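Local coordinates for protein putative N-acetylmuramoyl-L-alanine amidase (Neisseria meningitidis MC58, PDB 3CZX) that probably hydrolyses, as a zinc-dependent amidase, the link between N-acetylmuramoyl residues and L-amino acids in cell-wall glycopeptides, at residues 2-13 / 47-58; 19-29 / 149-159. All coordinates share one frame; numbering follows the deposited sequence.

Contact 1: residues 2-13 / 47-58; sequences MSKIICLTAGHS and LTVKTDGTGKGN. With ZN (zinc ion), chain E.
Ile6 bonds to segment 47-58 through both its N and its O: N donates to Thr48 O at 3.1 Å and O accepts Lys50 N at 2.8 Å. Leu8 N continues the ladder to Lys50 O. Strands 6-10 and 49-51 are the parallel pair of a beta-alpha-beta crossover through helix 26-45, at an edge of the six-stranded sheet. Where the ladder ends, a carboxylate takes over from the backbone: Ala10 N points almost straight at Asp52 OD2 (3.1 Å, 178° at the hydrogen), meeting it on the syn side but 25° out of the carboxylate plane. With CG set between the backbone N and the carbonyl carbon (chi1 55°), the Asp52 carboxylate lies against CB of Thr9, while Arg34 of helix 26-45 pairs with its other oxygen. Beyond the loop, Asn58 N returns to Ala10 O at 2.9 Å. Waters add bridges, one between Lys4 O and Thr48 N, another between His12 N and Asn58 OD1.

Apolar contacts split between the two faces. Leu8 CD1 meets Val49 CG1 at 3.9 Å on the face covered by helix 26-45; on the other, the aliphatic part of Lys50 lies obliquely across Ile5, with Lys50 CE 3.7 Å from Ile5 CD1. His12 NE2 binds the zinc ion at 2.2 Å. The chemistry implies a C-terminal strand end held by backbone and carboxylate bonds, from which the loop carrying this metal ligand departs.

Contact 2: residues 19-29 / 149-159; sequences AVNGSDREADL and ISNDTDLALFK. With ZN (zinc ion), chain E.
Asn21 spends both amide hydrogens on segment 149-159: ND2 donates to Ile149 O at 2.8 Å and to Asp152 OD1 at 2.9 Å. Both bonds are nearly straight, and both acceptors lie within 3° of the Asn21 amide plane, which fixes the rotation of that group. The amide reaches the start of helix 152-177 because chi1 of Asn21 is extended (-176°), placing CG anti to the backbone N. Asp152 OD1 is also paired with Lys85, so one oxygen serves an amide and an ammonium group. Asn151, at the N-cap of helix 152-177, accepts Asp154 N with its side-chain OD1.

The second polar bridge is ionic. Lys159 NZ reaches the syn lone pair of Asp24 OD2 at 2.7 Å, and Asp24 OD1 is taken by Lys159 of the second subunit; Lys159 NZ also bonds to Ser23 OG of that subunit. The pair is therefore part of the dimer interface.

Glu26 divides its carboxylate, OE2 binding the zinc ion at 2.1 Å and receiving Thr79 N, OE1 accepting Ala19 N at 3.0 Å through its anti lone pair, a second-shell bond that would help to orient this metal ligand.

Between these bonds, Ile149 CD1 presses on Leu29 CD1 (3.5 Å) and its CG2 on Ala19 CB. Leu29 CD1 also meets Leu155, while its CD2 lies 3.8 Å from Phe158 CE2. The hairpin of strands 20-21 and 24-25, with the first turn of helix 26-45, thus rests against the N-terminal end of helix 152-177 and the loop leading into it.

The centres of contacts 1 and 2 lie about 21 Å apart, yet the two meet at the zinc ion, to which contact 1 brings His12 and contact 2 Glu26; His78 supplies the third protein ligand, and two waters bind the metal as well. Along the chain the segments alternate: strand 6-10, the hairpin 20-25, helix 26-45, strand 49-51, then, much later, helix 152-177. Contact 1 forms the edge of the six-stranded mixed sheet, contact 2 the hairpin-to-helix junction at the dimer interface. A salt bridge from Lys56 to Asp28 ties them directly. Two of the three protein ligands thus come together where the loop after strand 6-10 meets the start of helix 26-45.

Contact 1: residues 2-13 / 47-58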
loop_
_atom_site.group_PDB
_atom_site.type_symbol
_atom_site.label_atom_id
_atom_site.label_comp_id
_atom_site.label_asym_id
_atom_site.label_seq_id
_atom_site.Cartn_x
_atom_site.Cartn_y
_atom_site.Cartn_z
HETATM N N MSE A 2 2.503 -25.513 5.243
HETATM C CA MSE A 2 1.323 -25.514 4.372
HETATM C C MSE A 2 0.041 -25.949 5.062
HETATM O O MSE A 2 -1.048 -25.724 4.540
HETATM C CB MSE A 2 1.583 -26.381 3.145
HETATM C CG MSE A 2 2.591 -25.767 2.208
HETATM SE SE MSE A 2 2.017 -23.984 1.550
HETATM C CE MSE A 2 3.359 -23.766 0.138
ATOM N N SER A 3 0.167 -26.571 6.226
ATOM C CA SER A 3 -0.985 -26.892 7.056
ATOM C C SER A 3 -1.325 -25.751 7.999
ATOM O O SER A 3 -2.393 -25.764 8.595
ATOM C CB SER A 3 -0.705 -28.143 7.891
ATOM O OG SER A 3 0.262 -27.884 8.900
ATOM N N LYS A 4 -0.411 -24.787 8.144
ATOM C CA LYS A 4 -0.551 -23.692 9.095
ATOM C C LYS A 4 -1.538 -22.630 8.587
ATOM O O LYS A 4 -1.735 -22.523 7.424
ATOM C CB LYS A 4 0.798 -23.094 9.411
ATOM C CG LYS A 4 1.785 -24.067 10.043
ATOM C CD LYS A 4 1.706 -24.217 11.493
ATOM C CE LYS A 4 2.862 -25.069 12.051
ATOM N NZ LYS A 4 3.673 -24.327 13.098
ATOM N N ILE A 5 -2.171 -21.932 9.504
ATOM C CA ILE A 5 -3.101 -20.852 9.188
ATOM C C ILE A 5 -2.632 -19.588 9.912
ATOM O O ILE A 5 -2.480 -19.576 11.143
ATOM C CB ILE A 5 -4.511 -21.188 9.637
ATOM C CG1 ILE A 5 -5.021 -22.427 8.884
ATOM C CG2 ILE A 5 -5.423 -20.020 9.430
ATOM C CD1 ILE A 5 -6.476 -22.788 9.221
ATOM N N ILE A 6 -2.404 -18.539 9.126
ATOM C CA ILE A 6 -2.010 -17.238 9.654
ATOM C C ILE A 6 -3.245 -16.351 9.558
ATOM O O ILE A 6 -3.841 -16.261 8.480
ATOM C CB ILE A 6 -0.893 -16.634 8.809
ATOM C CG1 ILE A 6 0.354 -17.529 8.832
ATOM C CG2 ILE A 6 -0.499 -15.234 9.306
ATOM C CD1 ILE A 6 1.046 -17.623 7.529
ATOM N N CYS A 7 -3.616 -15.698 10.643
ATOM C CA CYS A 7 -4.718 -14.736 10.669
ATOM C C CYS A 7 -4.113 -13.343 10.767
ATOM O O CYS A 7 -3.285 -13.091 11.636
ATOM C CB CYS A 7 -5.658 -14.994 11.859
ATOM S SG CYS A 7 -6.889 -13.715 12.178
ATOM N N LEU A 8 -4.483 -12.460 9.840
ATOM C CA LEU A 8 -4.069 -11.074 9.893
ATOM C C LEU A 8 -5.282 -10.157 9.825
ATOM O O LEU A 8 -6.093 -10.294 8.875
ATOM C CB LEU A 8 -3.161 -10.754 8.701
ATOM C CG LEU A 8 -1.864 -11.550 8.540
ATOM C CD1 LEU A 8 -1.133 -11.094 7.300
ATOM C CD2 LEU A 8 -0.895 -11.456 9.760
ATOM N N THR A 9 -5.402 -9.230 10.773
ATOM C CA THR A 9 -6.469 -8.231 10.700
ATOM C C THR A 9 -5.938 -6.850 10.915
ATOM O O THR A 9 -4.775 -6.680 11.247
ATOM C CB THR A 9 -7.577 -8.583 11.712
ATOM O OG1 THR A 9 -7.056 -8.546 13.028
ATOM C CG2 THR A 9 -8.112 -10.014 11.397
ATOM N N ALA A 10 -6.787 -5.845 10.659
ATOM C CA ALA A 10 -6.424 -4.433 10.816
ATOM C C ALA A 10 -7.295 -3.843 11.899
ATOM O O ALA A 10 -8.502 -4.095 11.950
ATOM C CB ALA A 10 -6.611 -3.627 9.475
ATOM N N GLY A 11 -6.705 -3.020 12.747
ATOM C CA GLY A 11 -7.484 -2.278 13.720
ATOM C C GLY A 11 -8.250 -1.141 13.089
ATOM O O GLY A 11 -7.829 -0.556 12.087
ATOM N N HIS A 12 -9.377 -0.825 13.711
ATOM C CA HIS A 12 -10.139 0.390 13.413
ATOM C C HIS A 12 -10.817 0.383 12.039
ATOM O O HIS A 12 -10.670 -0.556 11.256
ATOM C CB HIS A 12 -9.249 1.618 13.597
ATOM C CG HIS A 12 -8.563 1.666 14.927
ATOM N ND1 HIS A 12 -9.222 2.003 16.093
ATOM C CD2 HIS A 12 -7.285 1.398 15.283
ATOM C CE1 HIS A 12 -8.372 1.959 17.105
ATOM N NE2 HIS A 12 -7.187 1.606 16.637
ATOM N N SER A 13 -11.570 1.446 11.758
ATOM C CA SER A 13 -12.459 1.471 10.583
ATOM C C SER A 13 -12.544 2.852 9.949
ATOM O O SER A 13 -11.949 3.803 10.453
ATOM C CB SER A 13 -13.858 1.006 11.018
ATOM O OG SER A 13 -14.425 1.947 11.905
ATOM N N LEU A 47 1.405 -19.415 1.361
ATOM C CA LEU A 47 0.853 -19.725 2.668
ATOM C C LEU A 47 -0.635 -19.361 2.758
ATOM O O LEU A 47 -1.138 -18.512 2.002
ATOM C CB LEU A 47 1.657 -18.985 3.767
ATOM C CG LEU A 47 3.076 -19.534 3.910
ATOM C CD1 LEU A 47 3.981 -18.647 4.791
ATOM C CD2 LEU A 47 3.081 -20.968 4.446
ATOM N N THR A 48 -1.328 -20.043 3.664
ATOM C CA THR A 48 -2.733 -19.797 3.961
ATOM C C THR A 48 -2.815 -18.651 4.938
ATOM O O THR A 48 -2.348 -18.754 6.082
ATOM C CB THR A 48 -3.381 -20.990 4.653
ATOM O OG1 THR A 48 -3.336 -22.116 3.787
ATOM C CG2 THR A 48 -4.810 -20.708 4.980
ATOM N N VAL A 49 -3.463 -17.594 4.481
ATOM C CA VAL A 49 -3.763 -16.427 5.311
ATOM C C VAL A 49 -5.252 -16.163 5.323
ATOM O O VAL A 49 -5.892 -16.097 4.266
ATOM C CB VAL A 49 -3.032 -15.179 4.818
ATOM C CG1 VAL A 49 -3.225 -14.025 5.798
ATOM C CG2 VAL A 49 -1.544 -15.485 4.617
ATOM N N LYS A 50 -5.802 -15.995 6.510
ATOM C CA LYS A 50 -7.181 -15.545 6.662
ATOM C C LYS A 50 -7.175 -14.129 7.192
ATOM O O LYS A 50 -6.477 -13.826 8.129
ATOM C CB LYS A 50 -7.956 -16.485 7.584
ATOM C CG LYS A 50 -7.961 -17.925 7.091
ATOM C CD LYS A 50 -9.007 -18.799 7.741
ATOM C CE LYS A 50 -8.632 -20.297 7.589
ATOM N NZ LYS A 50 -9.785 -21.163 7.979
ATOM N N THR A 51 -7.994 -13.271 6.595
ATOM C CA THR A 51 -8.055 -11.879 6.993
ATOM C C THR A 51 -9.497 -11.414 7.190
ATOM O O THR A 51 -10.465 -12.140 6.910
ATOM C CB THR A 51 -7.392 -10.993 5.923
ATOM O OG1 THR A 51 -8.237 -10.966 4.750
ATOM C CG2 THR A 51 -6.019 -11.503 5.516
ATOM N N ASP A 52 -9.592 -10.175 7.651
ATOM C CA ASP A 52 -10.827 -9.385 7.638
ATOM C C ASP A 52 -10.984 -8.585 6.330
ATOM O O ASP A 52 -11.647 -7.540 6.315
ATOM C CB ASP A 52 -10.841 -8.441 8.824
ATOM C CG ASP A 52 -9.582 -7.512 8.890
ATOM O OD1 ASP A 52 -8.568 -7.842 8.267
ATOM O OD2 ASP A 52 -9.623 -6.496 9.620
ATOM N N GLY A 53 -10.366 -9.054 5.259
ATOM C CA GLY A 53 -10.465 -8.440 3.919
ATOM C C GLY A 53 -9.353 -7.494 3.541
ATOM O O GLY A 53 -8.305 -7.455 4.180
ATOM N N THR A 54 -9.567 -6.729 2.474
ATOM C CA THR A 54 -8.583 -5.761 1.977
ATOM C C THR A 54 -8.982 -4.300 2.243
ATOM O O THR A 54 -8.195 -3.391 1.973
ATOM C CB THR A 54 -8.304 -5.974 0.473
ATOM O OG1 THR A 54 -9.464 -5.680 -0.314
ATOM C CG2 THR A 54 -7.914 -7.401 0.229
ATOM N N GLY A 55 -10.181 -4.112 2.798
ATOM C CA GLY A 55 -10.684 -2.764 3.148
ATOM C C GLY A 55 -10.234 -2.364 4.528
ATOM O O GLY A 55 -9.163 -2.760 4.969
ATOM N N LYS A 56 -11.019 -1.534 5.213
ATOM C CA LYS A 56 -10.663 -1.135 6.581
ATOM C C LYS A 56 -10.917 -2.307 7.555
ATOM O O LYS A 56 -11.468 -3.332 7.178
ATOM C CB LYS A 56 -11.441 0.107 7.023
ATOM C CG LYS A 56 -11.424 1.265 6.032
ATOM C CD LYS A 56 -10.049 1.789 5.688
ATOM C CE LYS A 56 -10.141 2.949 4.706
ATOM N NZ LYS A 56 -8.840 3.372 4.208
ATOM N N GLY A 57 -10.491 -2.167 8.796
ATOM C CA GLY A 57 -10.573 -3.278 9.733
ATOM C C GLY A 57 -11.690 -3.151 10.756
ATOM O O GLY A 57 -12.822 -2.783 10.404
ATOM N N ASN A 58 -11.352 -3.479 12.015
ATOM C CA ASN A 58 -12.286 -3.532 13.147
ATOM C C ASN A 58 -13.395 -4.590 13.023
ATOM O O ASN A 58 -14.581 -4.299 13.263
ATOM C CB ASN A 58 -12.916 -2.164 13.408
ATOM C CG ASN A 58 -13.582 -2.090 14.767
ATOM O OD1 ASN A 58 -12.999 -2.497 15.789
ATOM N ND2 ASN A 58 -14.823 -1.590 14.788
HETATM ZN ZN ZN E . -5.366 1.040 17.716
HETATM O O HOH W 1 -3.336 -24.353 5.548
HETATM O O HOH W 2 -0.111 -22.190 5.267
HETATM O O HOH W 3 -8.441 -0.358 9.337
HETATM O O HOH W 4 -9.944 -1.786 16.170
HETATM O O HOH W 5 -6.457 0.875 19.729
HETATM O O HOH W 6 -3.638 1.087 19.091
#

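Contact 2: residues 19-29 / 149-159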
loop_
_atom_site.group_PDB
_atom_site.type_symbol
_atom_site.label_atom_id
_atom_site.label_comp_id
_atom_site.label_asym_id
_atom_site.label_seq_id
_atom_site.Cartn_x
_atom_site.Cartn_y
_atom_site.Cartn_z
ATOM N N ALA A 19 -6.058 6.573 15.958
ATOM C CA ALA A 19 -5.249 7.779 16.098
ATOM C C ALA A 19 -4.973 8.389 14.729
ATOM O O ALA A 19 -4.984 7.679 13.715
ATOM C CB ALA A 19 -3.954 7.503 16.853
ATOM N N VAL A 20 -4.834 9.714 14.715
ATOM C CA VAL A 20 -4.588 10.478 13.502
ATOM C C VAL A 20 -3.393 11.395 13.730
ATOM O O VAL A 20 -3.181 11.893 14.827
ATOM C CB VAL A 20 -5.856 11.284 13.004
ATOM C CG1 VAL A 20 -7.064 10.340 12.808
ATOM C CG2 VAL A 20 -6.197 12.471 13.931
ATOM N N ASN A 21 -2.593 11.593 12.684
ATOM C CA ASN A 21 -1.532 12.562 12.690
ATOM C C ASN A 21 -1.618 13.253 11.333
ATOM O O ASN A 21 -1.213 12.708 10.316
ATOM C CB ASN A 21 -0.168 11.885 12.940
ATOM C CG ASN A 21 0.993 12.872 13.042
ATOM O OD1 ASN A 21 0.894 14.035 12.612
ATOM N ND2 ASN A 21 2.113 12.415 13.582
ATOM N N GLY A 22 -2.172 14.457 11.304
ATOM C CA GLY A 22 -2.436 15.096 10.017
ATOM C C GLY A 22 -3.440 14.284 9.238
ATOM O O GLY A 22 -4.486 13.872 9.787
ATOM N N SER A 23 -3.137 14.026 7.962
ATOM C CA SER A 23 -4.013 13.184 7.149
ATOM C C SER A 23 -3.604 11.711 7.189
ATOM O O SER A 23 -4.189 10.907 6.466
ATOM C CB SER A 23 -4.119 13.686 5.705
ATOM O OG SER A 23 -2.854 13.729 5.095
ATOM N N ASP A 24 -2.624 11.377 8.028
ATOM C CA ASP A 24 -2.318 9.977 8.299
ATOM C C ASP A 24 -3.234 9.428 9.386
ATOM O O ASP A 24 -3.297 9.966 10.498
ATOM C CB ASP A 24 -0.859 9.844 8.712
ATOM C CG ASP A 24 0.086 10.218 7.573
ATOM O OD1 ASP A 24 -0.144 9.782 6.442
ATOM O OD2 ASP A 24 1.048 10.944 7.822
ATOM N N ARG A 25 -3.920 8.335 9.067
ATOM C CA ARG A 25 -4.868 7.713 9.985
ATOM C C ARG A 25 -4.450 6.289 10.314
ATOM O O ARG A 25 -4.143 5.510 9.408
ATOM C CB ARG A 25 -6.248 7.636 9.373
ATOM C CG ARG A 25 -6.825 8.994 8.872
ATOM C CD ARG A 25 -8.322 8.855 8.611
ATOM N NE ARG A 25 -8.621 7.793 7.657
ATOM C CZ ARG A 25 -9.840 7.323 7.399
ATOM N NH1 ARG A 25 -10.937 7.798 8.016
ATOM N NH2 ARG A 25 -9.971 6.334 6.541
ATOM N N GLU A 26 -4.532 5.946 11.591
ATOM C CA GLU A 26 -4.240 4.571 12.040
ATOM C C GLU A 26 -4.953 3.527 11.203
ATOM O O GLU A 26 -4.367 2.515 10.816
ATOM C CB GLU A 26 -4.582 4.397 13.523
ATOM C CG GLU A 26 -4.293 2.974 14.068
ATOM C CD GLU A 26 -4.447 2.842 15.550
ATOM O OE1 GLU A 26 -4.807 3.846 16.203
ATOM O OE2 GLU A 26 -4.172 1.724 16.072
ATOM N N ALA A 27 -6.219 3.745 10.913
ATOM C CA ALA A 27 -7.022 2.766 10.175
ATOM C C ALA A 27 -6.388 2.468 8.816
ATOM O O ALA A 27 -6.436 1.322 8.324
ATOM C CB ALA A 27 -8.425 3.263 9.989
ATOM N N ASP A 28 -5.818 3.503 8.207
ATOM C CA ASP A 28 -5.286 3.401 6.847
ATOM C C ASP A 28 -3.948 2.713 6.922
ATOM O O ASP A 28 -3.620 1.906 6.040
ATOM C CB ASP A 28 -5.146 4.806 6.236
ATOM C CG ASP A 28 -6.497 5.522 6.097
ATOM O OD1 ASP A 28 -7.554 4.847 6.066
ATOM O OD2 ASP A 28 -6.478 6.771 6.010
ATOM N N LEU A 29 -3.120 3.095 7.907
ATOM C CA LEU A 29 -1.798 2.460 8.082
ATOM C C LEU A 29 -1.961 0.967 8.418
ATOM O O LEU A 29 -1.175 0.102 7.932
ATOM C CB LEU A 29 -0.970 3.187 9.157
ATOM C CG LEU A 29 -0.663 4.669 8.889
ATOM C CD1 LEU A 29 -0.111 5.426 10.146
ATOM C CD2 LEU A 29 0.282 4.783 7.718
ATOM N N ILE A 149 2.246 6.492 15.890
ATOM C CA ILE A 149 1.804 7.380 14.843
ATOM C C ILE A 149 2.050 8.828 15.229
ATOM O O ILE A 149 2.185 9.694 14.350
ATOM C CB ILE A 149 0.328 7.146 14.489
ATOM C CG1 ILE A 149 0.003 7.731 13.126
ATOM C CG2 ILE A 149 -0.625 7.678 15.596
ATOM C CD1 ILE A 149 -1.425 7.467 12.684
ATOM N N SER A 150 2.093 9.053 16.538
ATOM C CA SER A 150 2.371 10.381 17.109
ATOM C C SER A 150 3.844 10.809 17.014
ATOM O O SER A 150 4.176 11.978 17.235
ATOM C CB SER A 150 1.852 10.414 18.545
ATOM O OG SER A 150 2.318 9.306 19.253
ATOM N N ASN A 151 4.759 9.883 16.700
ATOM C CA ASN A 151 6.142 10.201 16.479
ATOM C C ASN A 151 6.385 10.607 15.024
ATOM O O ASN A 151 6.412 9.752 14.153
ATOM C CB ASN A 151 7.031 9.008 16.866
ATOM C CG ASN A 151 8.482 9.387 16.955
ATOM O OD1 ASN A 151 9.117 9.775 15.963
ATOM N ND2 ASN A 151 9.024 9.343 18.161
ATOM N N ASP A 152 6.504 11.908 14.746
ATOM C CA ASP A 152 6.591 12.350 13.365
ATOM C C ASP A 152 7.750 11.718 12.575
ATOM O O ASP A 152 7.605 11.387 11.372
ATOM C CB ASP A 152 6.740 13.881 13.273
ATOM C CG ASP A 152 5.542 14.622 13.761
ATOM O OD1 ASP A 152 4.464 14.040 14.001
ATOM O OD2 ASP A 152 5.682 15.860 13.880
ATOM N N THR A 153 8.908 11.596 13.216
ATOM C CA THR A 153 10.119 11.034 12.609
ATOM C C THR A 153 9.921 9.550 12.296
ATOM O O THR A 153 10.193 9.103 11.164
ATOM C CB THR A 153 11.363 11.231 13.527
ATOM O OG1 THR A 153 11.654 12.643 13.592
ATOM C CG2 THR A 153 12.588 10.485 12.970
ATOM N N ASP A 154 9.435 8.776 13.275
ATOM C CA ASP A 154 9.197 7.329 13.021
ATOM C C ASP A 154 8.113 7.097 11.948
ATOM O O ASP A 154 8.216 6.229 11.104
ATOM C CB ASP A 154 8.750 6.617 14.291
ATOM C CG ASP A 154 9.780 6.673 15.394
ATOM O OD1 ASP A 154 10.963 6.964 15.124
ATOM O OD2 ASP A 154 9.359 6.437 16.551
ATOM N N LEU A 155 7.068 7.918 11.988
ATOM C CA LEU A 155 6.019 7.860 10.998
ATOM C C LEU A 155 6.568 8.155 9.593
ATOM O O LEU A 155 6.203 7.487 8.600
ATOM C CB LEU A 155 4.883 8.839 11.358
ATOM C CG LEU A 155 3.776 9.017 10.311
ATOM C CD1 LEU A 155 3.054 7.728 9.893
ATOM C CD2 LEU A 155 2.779 10.067 10.745
ATOM N N ALA A 156 7.428 9.153 9.478
ATOM C CA ALA A 156 8.071 9.430 8.167
ATOM C C ALA A 156 8.870 8.226 7.690
ATOM O O ALA A 156 8.846 7.924 6.495
ATOM C CB ALA A 156 8.987 10.661 8.250
ATOM N N LEU A 157 9.600 7.588 8.588
ATOM C CA LEU A 157 10.400 6.403 8.211
ATOM C C LEU A 157 9.501 5.303 7.735
ATOM O O LEU A 157 9.797 4.668 6.710
ATOM C CB LEU A 157 11.258 5.930 9.392
ATOM C CG LEU A 157 12.254 4.836 8.978
ATOM C CD1 LEU A 157 13.289 5.404 8.036
ATOM C CD2 LEU A 157 12.914 4.335 10.244
ATOM N N PHE A 158 8.397 5.085 8.449
ATOM C CA PHE A 158 7.426 4.054 8.078
ATOM C C PHE A 158 6.902 4.354 6.681
ATOM O O PHE A 158 6.852 3.481 5.857
ATOM C CB PHE A 158 6.255 3.928 9.025
ATOM C CG PHE A 158 5.240 2.902 8.588
ATOM C CD1 PHE A 158 5.483 1.548 8.726
ATOM C CD2 PHE A 158 4.062 3.282 7.954
ATOM C CE1 PHE A 158 4.545 0.599 8.289
ATOM C CE2 PHE A 158 3.147 2.312 7.526
ATOM C CZ PHE A 158 3.422 0.971 7.699
ATOM N N LYS A 159 6.462 5.592 6.459
ATOM C CA LYS A 159 5.855 5.935 5.173
ATOM C C LYS A 159 6.797 5.730 3.995
ATOM O O LYS A 159 6.338 5.355 2.914
ATOM C CB LYS A 159 5.316 7.384 5.209
ATOM C CG LYS A 159 4.136 7.585 6.113
ATOM C CD LYS A 159 3.797 9.046 6.431
ATOM C CE LYS A 159 3.238 9.784 5.306
ATOM N NZ LYS A 159 2.817 11.179 5.734
HETATM ZN ZN ZN E . -5.366 1.040 17.716
HETATM O O HOH W 5 -6.457 0.875 19.729
HETATM O O HOH W 6 -3.638 1.087 19.091
#